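Long-range contact in agmatinase (Deinococcus radiodurans, PDB 1WOH), which probably hydrolyses agmatine to putrescine and urea, as a manganese-dependent member of the arginase (ureohydrolase) family: residues A[228-233]-A[273-278]. Numbering follows the deposited sequence.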
ATOM      1  N   VAL A 228     -17.779  -2.035  21.791  1.00  7.85           N
ATOM      2  CA  VAL A 228     -16.418  -1.564  21.609  1.00  8.02           C
ATOM      3  C   VAL A 228     -16.205  -0.971  20.225  1.00  7.29           C
ATOM      4  O   VAL A 228     -16.211  -1.689  19.227  1.00 10.34           O
ATOM      5  CB  VAL A 228     -15.391  -2.703  21.804  1.00  8.81           C
ATOM      6  CG1 VAL A 228     -13.968  -2.159  21.596  1.00 10.23           C
ATOM      7  CG2 VAL A 228     -15.537  -3.299  23.203  1.00  9.86           C
ATOM      8  N   ASP A 229     -16.059   0.346  20.173  1.00  7.13           N
ATOM      9  CA  ASP A 229     -15.774   1.037  18.919  1.00  7.53           C
ATOM     10  C   ASP A 229     -14.242   1.102  18.931  1.00  7.57           C
ATOM     11  O   ASP A 229     -13.653   1.664  19.858  1.00  9.53           O
ATOM     12  CB  ASP A 229     -16.361   2.448  18.944  1.00  9.48           C
ATOM     13  CG  ASP A 229     -16.090   3.220  17.664  1.00 10.98           C
ATOM     14  OD1 ASP A 229     -15.070   2.954  17.000  1.00 11.78           O
ATOM     15  OD2 ASP A 229     -16.894   4.114  17.333  1.00 14.64           O
ATOM     16  N   VAL A 230     -13.591   0.525  17.930  1.00  9.98           N
ATOM     17  CA  VAL A 230     -12.134   0.529  17.922  1.00  8.89           C
ATOM     18  C   VAL A 230     -11.501   1.918  17.936  1.00 10.46           C
ATOM     19  O   VAL A 230     -10.342   2.048  18.335  1.00  8.57           O
ATOM     20  CB  VAL A 230     -11.557  -0.299  16.727  1.00  8.74           C
ATOM     21  CG1 VAL A 230     -12.198  -1.677  16.693  1.00 10.61           C
ATOM     22  CG2 VAL A 230     -11.783   0.422  15.407  1.00  9.82           C
ATOM     23  N   ASP A 231     -12.235   2.963  17.542  1.00  8.92           N
ATOM     24  CA  ASP A 231     -11.605   4.281  17.555  1.00  9.46           C
ATOM     25  C   ASP A 231     -11.450   4.810  18.977  1.00  8.20           C
ATOM     26  O   ASP A 231     -10.870   5.881  19.201  1.00  8.33           O
ATOM     27  CB  ASP A 231     -12.319   5.300  16.627  1.00 10.06           C
ATOM     28  CG  ASP A 231     -13.696   5.723  17.114  1.00 14.13           C
ATOM     29  OD1 ASP A 231     -13.985   5.625  18.320  1.00 12.58           O
ATOM     30  OD2 ASP A 231     -14.487   6.188  16.260  1.00 15.64           O
ATOM     31  N   GLY A 232     -11.957   4.043  19.941  1.00  8.51           N
ATOM     32  CA  GLY A 232     -11.792   4.418  21.334  1.00  8.37           C
ATOM     33  C   GLY A 232     -10.310   4.263  21.663  1.00  8.30           C
ATOM     34  O   GLY A 232      -9.760   4.945  22.537  1.00 11.02           O
ATOM     35  N   PHE A 233      -9.653   3.355  20.944  1.00 10.30           N
ATOM     36  CA  PHE A 233      -8.228   3.113  21.139  1.00  9.53           C
ATOM     37  C   PHE A 233      -7.389   4.141  20.416  1.00  9.04           C
ATOM     38  O   PHE A 233      -7.796   4.681  19.397  1.00 10.16           O
ATOM     39  CB  PHE A 233      -7.843   1.718  20.645  1.00  7.68           C
ATOM     40  CG  PHE A 233      -8.426   0.621  21.475  1.00  8.97           C
ATOM     41  CD1 PHE A 233      -9.629   0.024  21.122  1.00  8.55           C
ATOM     42  CD2 PHE A 233      -7.810   0.247  22.663  1.00  8.50           C
ATOM     43  CE1 PHE A 233     -10.213  -0.928  21.950  1.00 11.33           C
ATOM     44  CE2 PHE A 233      -8.388  -0.705  23.497  1.00  7.31           C
ATOM     45  CZ  PHE A 233      -9.591  -1.290  23.141  1.00 10.81           C
ATOM     46  N   VAL A 273     -17.105  -2.822  16.726  1.00  9.52           N
ATOM     47  CA  VAL A 273     -17.422  -2.034  15.538  1.00  8.78           C
ATOM     48  C   VAL A 273     -16.395  -1.007  15.059  1.00  9.47           C
ATOM     49  O   VAL A 273     -15.445  -0.671  15.762  1.00  9.68           O
ATOM     50  CB  VAL A 273     -18.765  -1.277  15.745  1.00  7.95           C
ATOM     51  CG1 VAL A 273     -19.876  -2.258  16.101  1.00  7.39           C
ATOM     52  CG2 VAL A 273     -18.618  -0.241  16.855  1.00  9.31           C
ATOM     53  N   GLU A 274     -16.618  -0.531  13.834  1.00  9.05           N
ATOM     54  CA  GLU A 274     -15.803   0.495  13.184  1.00  8.81           C
ATOM     55  C   GLU A 274     -14.378   0.124  12.768  1.00  8.43           C
ATOM     56  O   GLU A 274     -13.570   0.993  12.452  1.00  8.69           O
ATOM     57  CB  GLU A 274     -15.785   1.753  14.059  1.00  9.80           C
ATOM     58  CG  GLU A 274     -17.150   2.451  14.197  1.00 11.07           C
ATOM     59  CD  GLU A 274     -17.537   3.290  12.982  1.00 13.04           C
ATOM     60  OE1 GLU A 274     -16.633   3.712  12.234  1.00 16.47           O
ATOM     61  OE2 GLU A 274     -18.751   3.547  12.786  1.00 11.42           O
ATOM     62  N   LEU A 275     -14.056  -1.161  12.769  1.00  8.37           N
ATOM     63  CA  LEU A 275     -12.729  -1.578  12.331  1.00 10.26           C
ATOM     64  C   LEU A 275     -12.720  -1.444  10.801  1.00  9.70           C
ATOM     65  O   LEU A 275     -13.662  -1.885  10.141  1.00 10.92           O
ATOM     66  CB  LEU A 275     -12.495  -3.048  12.700  1.00 11.07           C
ATOM     67  CG  LEU A 275     -11.094  -3.645  12.888  1.00 18.23           C
ATOM     68  CD1 LEU A 275     -11.136  -5.113  12.461  1.00 14.58           C
ATOM     69  CD2 LEU A 275     -10.052  -2.894  12.103  1.00 14.95           C
ATOM     70  N   ALA A 276     -11.677  -0.826  10.244  1.00  9.14           N
ATOM     71  CA  ALA A 276     -11.540  -0.670   8.793  1.00  8.81           C
ATOM     72  C   ALA A 276     -10.192  -1.279   8.416  1.00  8.27           C
ATOM     73  O   ALA A 276      -9.173  -0.592   8.423  1.00  8.85           O
ATOM     74  CB  ALA A 276     -11.567   0.803   8.400  1.00  8.24           C
ATOM     75  N   PRO A 277     -10.174  -2.578   8.081  1.00 10.76           N
ATOM     76  CA  PRO A 277      -8.946  -3.298   7.709  1.00 11.69           C
ATOM     77  C   PRO A 277      -8.190  -2.674   6.546  1.00 11.83           C
ATOM     78  O   PRO A 277      -6.960  -2.727   6.488  1.00 11.92           O
ATOM     79  CB  PRO A 277      -9.452  -4.698   7.354  1.00 13.22           C
ATOM     80  CG  PRO A 277     -10.735  -4.813   8.115  1.00 15.07           C
ATOM     81  CD  PRO A 277     -11.349  -3.457   7.953  1.00  8.99           C
ATOM     82  N   ASN A 278      -8.938  -2.089   5.619  1.00 10.87           N
ATOM     83  CA  ASN A 278      -8.371  -1.461   4.434  1.00 12.67           C
ATOM     84  C   ASN A 278      -7.563  -0.217   4.762  1.00 12.20           C
ATOM     85  O   ASN A 278      -6.791   0.262   3.925  1.00 13.70           O
ATOM     86  CB  ASN A 278      -9.494  -1.090   3.467  1.00 14.20           C
ATOM     87  CG  ASN A 278     -10.557  -0.232   4.124  1.00 14.23           C
ATOM     88  OD1 ASN A 278     -11.050  -0.563   5.202  1.00 14.08           O
ATOM     89  ND2 ASN A 278     -10.918   0.870   3.477  1.00 17.43           N
TER
HETATM   90  O   HOH W   1     -13.895   5.545  13.322  1.00 14.45           O
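At the manganese site of this arginase-family enzyme, Asp-229 and Val-273 pair as the last bridge between two neighbouring parallel strands, 223-229 and 266-273; Glu-274 is the first residue after the second strand. Two nearly straight backbone hydrogen bonds make the bridge: Val-273 N gives to Val-228 O at 2.9 Å, and Val-273 O takes the N-H of Val-230 at 3.1 Å. On the face that Asp-229 and Val-273 share, Val-273 CG2 packs against Asp-229 CA at 3.7 Å.

Beyond the bridge the chains part, one into a 3-10 turn, the other into a loop. Metal ligands at the C-terminal ends of parallel strands are the hallmark of the α/β ureohydrolase fold; here Asp-229 and Asp-231 are both manganese ligands, although no metal is bound in this chain. With CG anti to its backbone N (chi1 180°), Asp-229 sends its carboxylate out across the CB–CG stem of Glu-274, where OD1 lies 3.3 Å from Glu-274 CB and OD2 rests against Glu-274 CG. OD1 also accepts from Asp-231 N at 2.9 Å, an Asx turn whose donor stands 38° above the carboxylate plane; this fixes one metal-binding carboxylate through the backbone of the next.

The Glu-274 chain bends at chi2, and its carboxylate is turned 27° from that of Asp-229. OE2 takes hydrogen bonds from His-121 N and Asn-159 ND2, so this second-shell acid ties down the backbone of another metal ligand. A water donates to Asp-231 OD2 and, weakly, to Glu-274 OE1. Away from the acids, Val-230 lays CG2 over the face of the Glu-274–Leu-275 peptide, 3.5 Å from Glu-274 O, an oxygen that is hydrogen-bonded to Thr-241 OG1, while CG1 reaches Leu-275 CB at 4.2 Å.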